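Cel44C (Paenibacillus polymyxa, PDB 2YIH) hydrolyses the beta-1,4-glucan backbone of xyloglucan and related glucans, as an endo-acting glycoside hydrolase of family 44. Local coordinates at residues G237-L242 with Y255-D260; V283-E288 with S325-W330; S358-G363 with A388-L393. The protein carries 8 engineered substitutions. All coordinates share one frame; numbering follows the deposited sequence.

Interaction 1 (G237-L242 with Y255-D260)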
# COMPACT_ATOMS: atom_id res chain seq x y z
N GLY A 237 11.83 8.55 8.81
CA GLY A 237 12.63 8.50 10.04
C GLY A 237 12.89 7.08 10.53
O GLY A 237 13.93 6.79 11.12
N ALA A 238 11.94 6.17 10.27
CA ALA A 238 12.12 4.77 10.58
C ALA A 238 13.01 4.09 9.53
O ALA A 238 13.83 3.23 9.87
CB ALA A 238 10.75 4.06 10.65
N TYR A 239 12.84 4.42 8.25
CA TYR A 239 13.75 3.89 7.21
C TYR A 239 15.21 4.22 7.57
O TYR A 239 16.10 3.38 7.42
CB TYR A 239 13.52 4.53 5.84
CG TYR A 239 12.15 4.47 5.16
CD1 TYR A 239 10.99 4.01 5.81
CD2 TYR A 239 12.03 4.97 3.86
CE1 TYR A 239 9.73 4.07 5.16
CE2 TYR A 239 10.82 5.02 3.21
CZ TYR A 239 9.66 4.64 3.88
OH TYR A 239 8.49 4.71 3.15
N LYS A 240 15.43 5.43 8.09
CA LYS A 240 16.80 5.95 8.31
C LYS A 240 17.52 5.23 9.47
O LYS A 240 18.59 4.69 9.28
CB LYS A 240 16.74 7.45 8.58
CG LYS A 240 18.15 8.12 8.62
CD LYS A 240 18.97 7.73 7.41
CE LYS A 240 20.16 8.67 7.23
NZ LYS A 240 21.25 8.31 8.17
N ASP A 241 16.90 5.20 10.65
CA ASP A 241 17.58 4.64 11.83
C ASP A 241 16.57 4.13 12.85
O ASP A 241 16.81 4.12 14.08
CB ASP A 241 18.55 5.69 12.44
CG ASP A 241 17.84 6.94 12.98
OD1 ASP A 241 16.59 7.07 12.90
OD2 ASP A 241 18.55 7.83 13.49
N LEU A 242 15.44 3.64 12.32
CA LEU A 242 14.40 3.12 13.17
C LEU A 242 13.99 4.13 14.27
O LEU A 242 13.82 3.78 15.43
CB LEU A 242 14.79 1.73 13.73
CG LEU A 242 13.60 0.91 14.28
CD1 LEU A 242 12.60 0.54 13.16
CD2 LEU A 242 14.12 -0.37 14.95
N TYR A 255 26.33 0.37 7.48
CA TYR A 255 25.05 0.39 6.77
C TYR A 255 24.66 1.83 6.49
O TYR A 255 24.85 2.72 7.34
CB TYR A 255 23.96 -0.31 7.58
CG TYR A 255 24.10 -1.81 7.75
CD1 TYR A 255 24.04 -2.68 6.66
CD2 TYR A 255 24.24 -2.36 9.02
CE1 TYR A 255 24.15 -4.07 6.82
CE2 TYR A 255 24.32 -3.73 9.21
CZ TYR A 255 24.26 -4.59 8.11
OH TYR A 255 24.33 -5.94 8.32
N SER A 256 24.08 2.08 5.32
CA SER A 256 23.67 3.44 4.98
C SER A 256 22.45 3.88 5.77
O SER A 256 22.20 5.08 5.91
CB SER A 256 23.34 3.56 3.48
OG SER A 256 24.51 3.26 2.71
N TRP A 257 21.61 2.91 6.11
CA TRP A 257 20.36 3.16 6.84
C TRP A 257 19.80 1.88 7.37
O TRP A 257 20.28 0.79 7.01
CB TRP A 257 19.32 3.91 5.98
CG TRP A 257 18.89 3.27 4.63
CD1 TRP A 257 19.53 2.28 3.93
CD2 TRP A 257 17.80 3.71 3.82
NE1 TRP A 257 18.87 2.06 2.73
CE2 TRP A 257 17.81 2.93 2.64
CE3 TRP A 257 16.81 4.69 3.98
CZ2 TRP A 257 16.86 3.10 1.62
CZ3 TRP A 257 15.87 4.88 2.95
CH2 TRP A 257 15.91 4.08 1.79
N PHE A 258 18.79 1.99 8.25
CA PHE A 258 18.19 0.81 8.90
C PHE A 258 17.62 -0.19 7.88
O PHE A 258 17.64 -1.40 8.10
CB PHE A 258 17.11 1.26 9.93
CG PHE A 258 16.33 0.12 10.50
CD1 PHE A 258 16.89 -0.71 11.46
CD2 PHE A 258 15.10 -0.25 9.93
CE1 PHE A 258 16.20 -1.89 11.90
CE2 PHE A 258 14.41 -1.39 10.34
CZ PHE A 258 14.96 -2.24 11.32
N VAL A 259 17.10 0.33 6.76
CA VAL A 259 16.57 -0.51 5.68
C VAL A 259 17.60 -1.62 5.37
O VAL A 259 17.25 -2.80 5.31
CB VAL A 259 16.31 0.34 4.40
CG1 VAL A 259 16.11 -0.56 3.12
CG2 VAL A 259 15.12 1.29 4.62
N ASP A 260 18.87 -1.24 5.22
CA ASP A 260 19.94 -2.20 4.89
C ASP A 260 20.23 -3.18 6.01
O ASP A 260 20.38 -4.38 5.77
CB ASP A 260 21.23 -1.45 4.53
CG ASP A 260 21.12 -0.69 3.22
OD1 ASP A 260 20.21 -0.99 2.42
OD2 ASP A 260 21.90 0.25 3.01
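Y239 and K240, near the C-terminal end of helix 236-241, meet W257, F258 and V259 at the start of helix 258-273 in a buried helix-end to helix-start contact, within the connection that follows barrel strand 227-233. Two successive carbonyls of the first helix serve two successive N-H groups of the second. F258 N donates to K240 O at 2.9 Å, while V259 N reaches Y239 O over a longer 3.3 Å. N-H groups in the first turn of a helix have no carbonyl of their own helix to bind, and here the end of the preceding helix supplies the acceptors; the carbonyl end of one helix beside the N-H end of the next should also be electrostatically favourable. W257 holds the N-cap position.

Side chains close over both flanks of this backbone link. On one, the indole of W257 brings CZ3 to the edge of the Y239 ring and to within 3.7 Å of Y239 CB, with V259 CG2 packed against the same CB. Strands 227-233 and 280-285 line the Y239 side chain, and its hydroxyl bonds to H284 O; the W257 indole N-H bonds to S344 of helix 337-348. On the other flank, F258 has CG anti to its backbone N (chi1 172°), which carries the phenyl ring across to L242. The CB of L242 sits over the ring face, 4.1 Å from its centroid, in a CH-pi contact, and CD1 follows over the same ring. L242, with positive phi, is the first residue to leave helical torsions after the helix. A short helix in the connection, butted against the start of the main helix that leads on to strand 280-285, belongs to an elaborated beta-alpha unit of a TIM barrel.

Interaction 2 (V283-E288 with S325-W330). With BGC (beta-D-glucopyranose), chain B; BGC (beta-D-glucopyranose), chain C; BGC (beta-D-glucopyranose), chain D.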
# COMPACT_ATOMS: atom_id res chain seq x y z
N VAL A 283 6.90 -0.91 3.48
CA VAL A 283 6.94 0.46 4.03
C VAL A 283 5.59 1.19 3.90
O VAL A 283 4.74 0.85 3.07
CB VAL A 283 8.03 1.31 3.33
CG1 VAL A 283 9.40 0.68 3.54
CG2 VAL A 283 7.73 1.48 1.84
N HIS A 284 5.41 2.19 4.77
CA HIS A 284 4.37 3.21 4.58
C HIS A 284 5.00 4.52 4.09
O HIS A 284 6.14 4.83 4.41
CB HIS A 284 3.65 3.43 5.92
CG HIS A 284 2.96 2.19 6.41
ND1 HIS A 284 2.34 2.09 7.64
CD2 HIS A 284 2.74 1.00 5.78
CE1 HIS A 284 1.79 0.90 7.76
NE2 HIS A 284 2.01 0.22 6.64
N TRP A 285 4.22 5.28 3.33
CA TRP A 285 4.74 6.52 2.73
C TRP A 285 3.65 7.59 2.69
O TRP A 285 2.75 7.55 1.84
CB TRP A 285 5.25 6.21 1.33
CG TRP A 285 5.79 7.41 0.59
CD1 TRP A 285 5.21 8.06 -0.45
CD2 TRP A 285 7.08 8.02 0.78
NE1 TRP A 285 6.04 9.07 -0.90
CE2 TRP A 285 7.19 9.07 -0.16
CE3 TRP A 285 8.15 7.79 1.66
CZ2 TRP A 285 8.36 9.86 -0.29
CZ3 TRP A 285 9.32 8.60 1.55
CH2 TRP A 285 9.39 9.63 0.61
N TYR A 286 3.71 8.52 3.65
CA TYR A 286 2.85 9.68 3.61
C TYR A 286 3.74 10.86 3.24
O TYR A 286 4.64 11.23 4.01
CB TYR A 286 2.20 9.89 4.98
CG TYR A 286 1.36 8.71 5.40
CD1 TYR A 286 0.13 8.47 4.77
CD2 TYR A 286 1.82 7.80 6.35
CE1 TYR A 286 -0.65 7.40 5.16
CE2 TYR A 286 1.02 6.72 6.73
CZ TYR A 286 -0.21 6.55 6.11
OH TYR A 286 -1.01 5.51 6.47
N PRO A 287 3.53 11.41 2.04
CA PRO A 287 4.41 12.50 1.57
C PRO A 287 4.55 13.60 2.62
O PRO A 287 3.55 13.99 3.26
CB PRO A 287 3.69 13.01 0.31
CG PRO A 287 3.03 11.75 -0.26
CD PRO A 287 2.60 10.94 0.99
N GLU A 288 5.79 14.06 2.84
CA GLU A 288 6.05 15.26 3.62
C GLU A 288 6.06 16.50 2.74
O GLU A 288 6.26 17.61 3.24
CB GLU A 288 7.39 15.14 4.36
CG GLU A 288 7.41 14.04 5.43
CD GLU A 288 6.86 14.51 6.78
OE1 GLU A 288 6.25 15.59 6.87
OE2 GLU A 288 7.08 13.79 7.78
N SER A 325 10.36 19.45 1.46
CA SER A 325 10.13 18.69 2.70
C SER A 325 11.47 18.54 3.43
O SER A 325 12.55 18.66 2.81
CB SER A 325 9.59 17.28 2.39
OG SER A 325 10.60 16.45 1.85
N TRP A 326 11.39 18.15 4.70
CA TRP A 326 12.60 17.91 5.50
C TRP A 326 13.38 16.71 4.97
O TRP A 326 14.59 16.66 5.08
CB TRP A 326 12.23 17.68 6.96
CG TRP A 326 11.51 16.36 7.27
CD1 TRP A 326 10.15 16.16 7.40
CD2 TRP A 326 12.13 15.12 7.62
NE1 TRP A 326 9.89 14.86 7.78
CE2 TRP A 326 11.09 14.19 7.89
CE3 TRP A 326 13.45 14.68 7.67
CZ2 TRP A 326 11.34 12.87 8.27
CZ3 TRP A 326 13.70 13.36 8.06
CH2 TRP A 326 12.65 12.49 8.38
N ILE A 327 12.69 15.78 4.31
CA ILE A 327 13.39 14.66 3.69
C ILE A 327 14.26 15.08 2.49
O ILE A 327 15.42 14.68 2.40
CB ILE A 327 12.41 13.55 3.24
CG1 ILE A 327 11.64 13.00 4.45
CG2 ILE A 327 13.17 12.35 2.63
CD1 ILE A 327 10.34 12.29 4.01
N ALA A 328 13.69 15.87 1.58
CA ALA A 328 14.44 16.40 0.43
C ALA A 328 15.49 17.38 0.95
O ALA A 328 16.60 17.44 0.44
CB ALA A 328 13.50 17.08 -0.55
N GLN A 329 15.18 18.10 2.02
CA GLN A 329 16.13 19.07 2.55
C GLN A 329 17.40 18.40 3.08
O GLN A 329 18.52 18.84 2.76
CB GLN A 329 15.47 19.95 3.62
CG GLN A 329 16.42 20.91 4.28
CD GLN A 329 17.06 21.86 3.27
OE1 GLN A 329 16.40 22.32 2.33
NE2 GLN A 329 18.33 22.19 3.49
N TRP A 330 17.25 17.34 3.89
CA TRP A 330 18.38 16.82 4.64
C TRP A 330 18.81 15.44 4.20
O TRP A 330 19.87 14.99 4.62
CB TRP A 330 18.08 16.84 6.15
CG TRP A 330 18.00 18.22 6.69
CD1 TRP A 330 16.87 18.88 7.10
CD2 TRP A 330 19.10 19.12 6.92
NE1 TRP A 330 17.20 20.14 7.56
CE2 TRP A 330 18.56 20.31 7.45
CE3 TRP A 330 20.48 19.03 6.72
CZ2 TRP A 330 19.37 21.41 7.79
CZ3 TRP A 330 21.28 20.12 7.06
CH2 TRP A 330 20.72 21.29 7.60
C2 BGC B . 20.48 17.07 10.74
C3 BGC B . 19.01 16.87 10.38
C4 BGC B . 18.10 17.92 11.03
C5 BGC B . 18.68 19.30 10.75
C6 BGC B . 17.86 20.44 11.34
C1 BGC B . 20.89 18.52 10.51
O1 BGC B . 22.23 18.77 10.93
O2 BGC B . 21.29 16.20 9.94
O3 BGC B . 18.56 15.56 10.74
O4 BGC B . 16.82 17.85 10.41
O5 BGC B . 20.01 19.35 11.27
O6 BGC B . 17.92 20.32 12.76
C2 BGC C . 10.97 13.33 13.08
C3 BGC C . 9.73 12.62 12.56
C4 BGC C . 8.74 13.65 12.02
C5 BGC C . 9.39 14.68 11.11
C6 BGC C . 8.42 15.81 10.78
C1 BGC C . 11.54 14.24 12.00
O2 BGC C . 11.91 12.36 13.50
O3 BGC C . 9.08 11.90 13.61
O4 BGC C . 7.77 12.97 11.26
O5 BGC C . 10.55 15.23 11.73
O6 BGC C . 7.95 16.37 12.02
C2 BGC D . 5.54 12.52 10.78
C3 BGC D . 4.16 12.15 11.32
C4 BGC D . 4.25 10.96 12.30
C5 BGC D . 5.29 11.35 13.35
C6 BGC D . 5.50 10.32 14.45
C1 BGC D . 6.53 12.75 11.90
O2 BGC D . 5.51 13.71 9.98
O3 BGC D . 3.37 11.77 10.20
O4 BGC D . 2.94 10.62 12.84
O5 BGC D . 6.57 11.59 12.74
O6 BGC D . 6.38 10.88 15.43
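E288 and W326 meet in an unusual way: the indole N-H of W326 runs to E288 OE2 at 3.0 Å and 164°, yet arrives from above the carboxylate, 78° out of its plane. The bond joins the loop after strand 280-285 of the TIM barrel to the start of helix 326-331, in the glycan-binding cleft. The carboxylate and indole planes are steeply inclined to each other. OE2 itself lies at the indole edge, nearly in the ring plane, while both ring faces remain for packing. One face carries I327 CG1 over its centre. The opposite face takes a glucose unit, chain C, whose C5 is 3.4 Å from W326 NE1; this is the aromatic platform familiar from carbohydrate-binding sites.

OE2 has a second partner, O2 of the chain D glucose, so one carboxylate oxygen both positions the platform and grips the sugar, at 2.7 Å. A long, weak ion pair links the other oxygen, OE1, to R295. The chain of E288 bends at chi2 (-86°), turning the carboxylate toward the indole and leaving CG against I327 CD1, 3.7 Å away.

At the helix start, S325 holds the N-cap: its OG accepts from A328 N and also bonds to E323, and its CB packs on E288 CB. One turn beyond W326, W330 offers a second platform, with Q329 CG over one face and, over the other, the chain B glucose, whose C5 lies 3.5 Å from W330 CE2.

Interaction 3 (S358-G363 with A388-L393). Engineered in segment 358-363: S358 (natural residue Glu). With EDO (1,2-ethanediol), chain O.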
# COMPACT_ATOMS: atom_id res chain seq x y z
N SER A 358 0.67 1.35 3.08
CA SER A 358 -0.20 2.42 3.56
C SER A 358 0.37 3.73 3.04
O SER A 358 1.56 4.07 3.29
CB SER A 358 -0.25 2.37 5.11
OG SER A 358 -1.41 3.03 5.64
N TYR A 359 -0.46 4.48 2.31
CA TYR A 359 -0.01 5.76 1.74
C TYR A 359 -1.22 6.58 1.33
O TYR A 359 -2.30 6.04 1.08
CB TYR A 359 0.91 5.51 0.52
CG TYR A 359 0.20 5.04 -0.76
CD1 TYR A 359 -0.12 3.69 -0.95
CD2 TYR A 359 -0.13 5.95 -1.76
CE1 TYR A 359 -0.79 3.27 -2.11
CE2 TYR A 359 -0.76 5.55 -2.92
CZ TYR A 359 -1.08 4.21 -3.09
OH TYR A 359 -1.66 3.81 -4.28
N SER A 360 -1.01 7.87 1.13
CA SER A 360 -2.05 8.76 0.61
C SER A 360 -1.38 10.06 0.21
O SER A 360 -0.43 10.48 0.89
CB SER A 360 -3.09 9.09 1.70
OG SER A 360 -3.94 10.13 1.24
N TYR A 361 -1.91 10.71 -0.81
CA TYR A 361 -1.45 12.01 -1.25
C TYR A 361 -2.42 13.13 -0.83
O TYR A 361 -2.27 14.28 -1.25
CB TYR A 361 -1.19 12.00 -2.78
CG TYR A 361 0.11 11.32 -3.09
CD1 TYR A 361 0.26 9.94 -2.90
CD2 TYR A 361 1.22 12.07 -3.47
CE1 TYR A 361 1.50 9.30 -3.05
CE2 TYR A 361 2.48 11.44 -3.65
CZ TYR A 361 2.60 10.06 -3.43
OH TYR A 361 3.82 9.44 -3.58
N GLY A 362 -3.41 12.78 -0.01
CA GLY A 362 -4.37 13.79 0.46
C GLY A 362 -5.25 14.33 -0.69
O GLY A 362 -5.31 13.74 -1.77
N GLY A 363 -5.96 15.42 -0.43
CA GLY A 363 -6.87 15.97 -1.46
C GLY A 363 -7.91 14.95 -1.92
O GLY A 363 -8.22 14.86 -3.13
N ALA A 388 0.49 -2.32 -3.22
CA ALA A 388 0.36 -0.97 -2.64
C ALA A 388 -1.06 -0.81 -2.18
O ALA A 388 -1.98 -1.19 -2.90
CB ALA A 388 0.69 0.14 -3.69
N ASN A 389 -1.24 -0.20 -1.01
CA ASN A 389 -2.57 -0.13 -0.35
C ASN A 389 -2.82 1.31 0.15
O ASN A 389 -2.14 1.81 1.05
CB ASN A 389 -2.66 -1.14 0.82
CG ASN A 389 -2.38 -2.56 0.39
OD1 ASN A 389 -3.32 -3.36 0.11
ND2 ASN A 389 -1.12 -2.89 0.31
N TYR A 390 -3.73 2.00 -0.53
CA TYR A 390 -4.16 3.34 -0.10
C TYR A 390 -4.69 3.30 1.35
O TYR A 390 -5.26 2.28 1.80
CB TYR A 390 -5.28 3.78 -1.04
CG TYR A 390 -5.94 5.05 -0.65
CD1 TYR A 390 -5.27 6.26 -0.76
CD2 TYR A 390 -7.24 5.04 -0.11
CE1 TYR A 390 -5.87 7.45 -0.39
CE2 TYR A 390 -7.89 6.24 0.22
CZ TYR A 390 -7.17 7.43 0.11
OH TYR A 390 -7.75 8.62 0.45
N TRP A 391 -4.43 4.38 2.09
CA TRP A 391 -5.01 4.54 3.43
C TRP A 391 -5.89 5.82 3.46
O TRP A 391 -5.44 6.90 3.10
CB TRP A 391 -3.88 4.65 4.47
CG TRP A 391 -4.43 4.85 5.83
CD1 TRP A 391 -4.76 6.06 6.41
CD2 TRP A 391 -4.75 3.83 6.77
NE1 TRP A 391 -5.29 5.83 7.67
CE2 TRP A 391 -5.30 4.47 7.92
CE3 TRP A 391 -4.64 2.44 6.77
CZ2 TRP A 391 -5.71 3.75 9.06
CZ3 TRP A 391 -5.06 1.72 7.90
CH2 TRP A 391 -5.62 2.38 9.01
N LYS A 392 -7.12 5.70 3.96
CA LYS A 392 -7.98 6.88 4.08
C LYS A 392 -7.56 7.79 5.26
O LYS A 392 -7.83 7.46 6.43
CB LYS A 392 -9.43 6.43 4.32
CG LYS A 392 -10.07 5.62 3.18
CD LYS A 392 -11.52 5.25 3.59
CE LYS A 392 -12.47 6.46 3.45
NZ LYS A 392 -13.91 6.07 3.81
N LEU A 393 -6.98 8.95 4.94
CA LEU A 393 -6.67 9.95 5.96
C LEU A 393 -7.90 10.78 6.31
O LEU A 393 -7.93 11.44 7.36
CB LEU A 393 -5.55 10.88 5.49
CG LEU A 393 -4.21 10.18 5.27
CD1 LEU A 393 -3.23 11.17 4.62
CD2 LEU A 393 -3.64 9.59 6.56
C1 EDO O . -17.44 5.53 6.79
O1 EDO O . -18.36 6.53 6.37
C2 EDO O . -16.12 5.74 6.05
O2 EDO O . -15.28 6.58 6.86
O HOH W 1 -6.30 9.95 2.38
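Y359 and W391 join the ends of two neighbouring barrel strands, 353-359 and 387-390, the two strands of a beta-alpha-beta crossover through helix 367-382. Among the backbone bonds, W391 N donates to Y359 O at 2.9 Å and 163°, whereas Y359 N to N389 O is weak and bent. The same N389 O receives a CA-H contact from S358, 3.2 Å away.

Apolar packing centres on the Y359 ring. One face covers Y390 CA, and CE1 touches A388 CB at 3.8 Å; M373 and V376 of helix 367-382 also pack on this side chain. L393 CD1 rests against S360 CB at 3.6 Å.

Polar groups gather round one water, bonded to S360 OG at 2.6 Å and to Y390 OH, and accepting from L393 N. S360 OG also accepts from G362 N at 3.0 Å, closing an ST turn. The engineered S358 has OG anti to its backbone N (chi1 -159°), lying against W391 CB and hydrogen-bonded to Y286 OH. The chemistry implies a junction held by one well-formed backbone bond and, beyond it, by a water shared by two hydroxyls and L393 N.

The three contacts follow one another in series along the chain, and all belong to the eight-stranded TIM barrel. Centres of interactions 1 and 2 are 13 Å apart, those of 2 and 3 about 14 Å, and those of 1 and 3 about 23 Å; interaction 2 lies between the others and touches both, while 1 and 3 do not touch. Helix 258-273 of interaction 1 leads directly into strand 280-285 of interaction 2, and W326 CH2 packs 4.0 Å from G237 N. That strand neighbours 353-359 in the sheet, and W285 N reaches S358 O of interaction 3 at 2.9 Å. Interaction 2 thus holds glycan-pocket residues, while interactions 1 and 3 pack the neighbouring barrel elements.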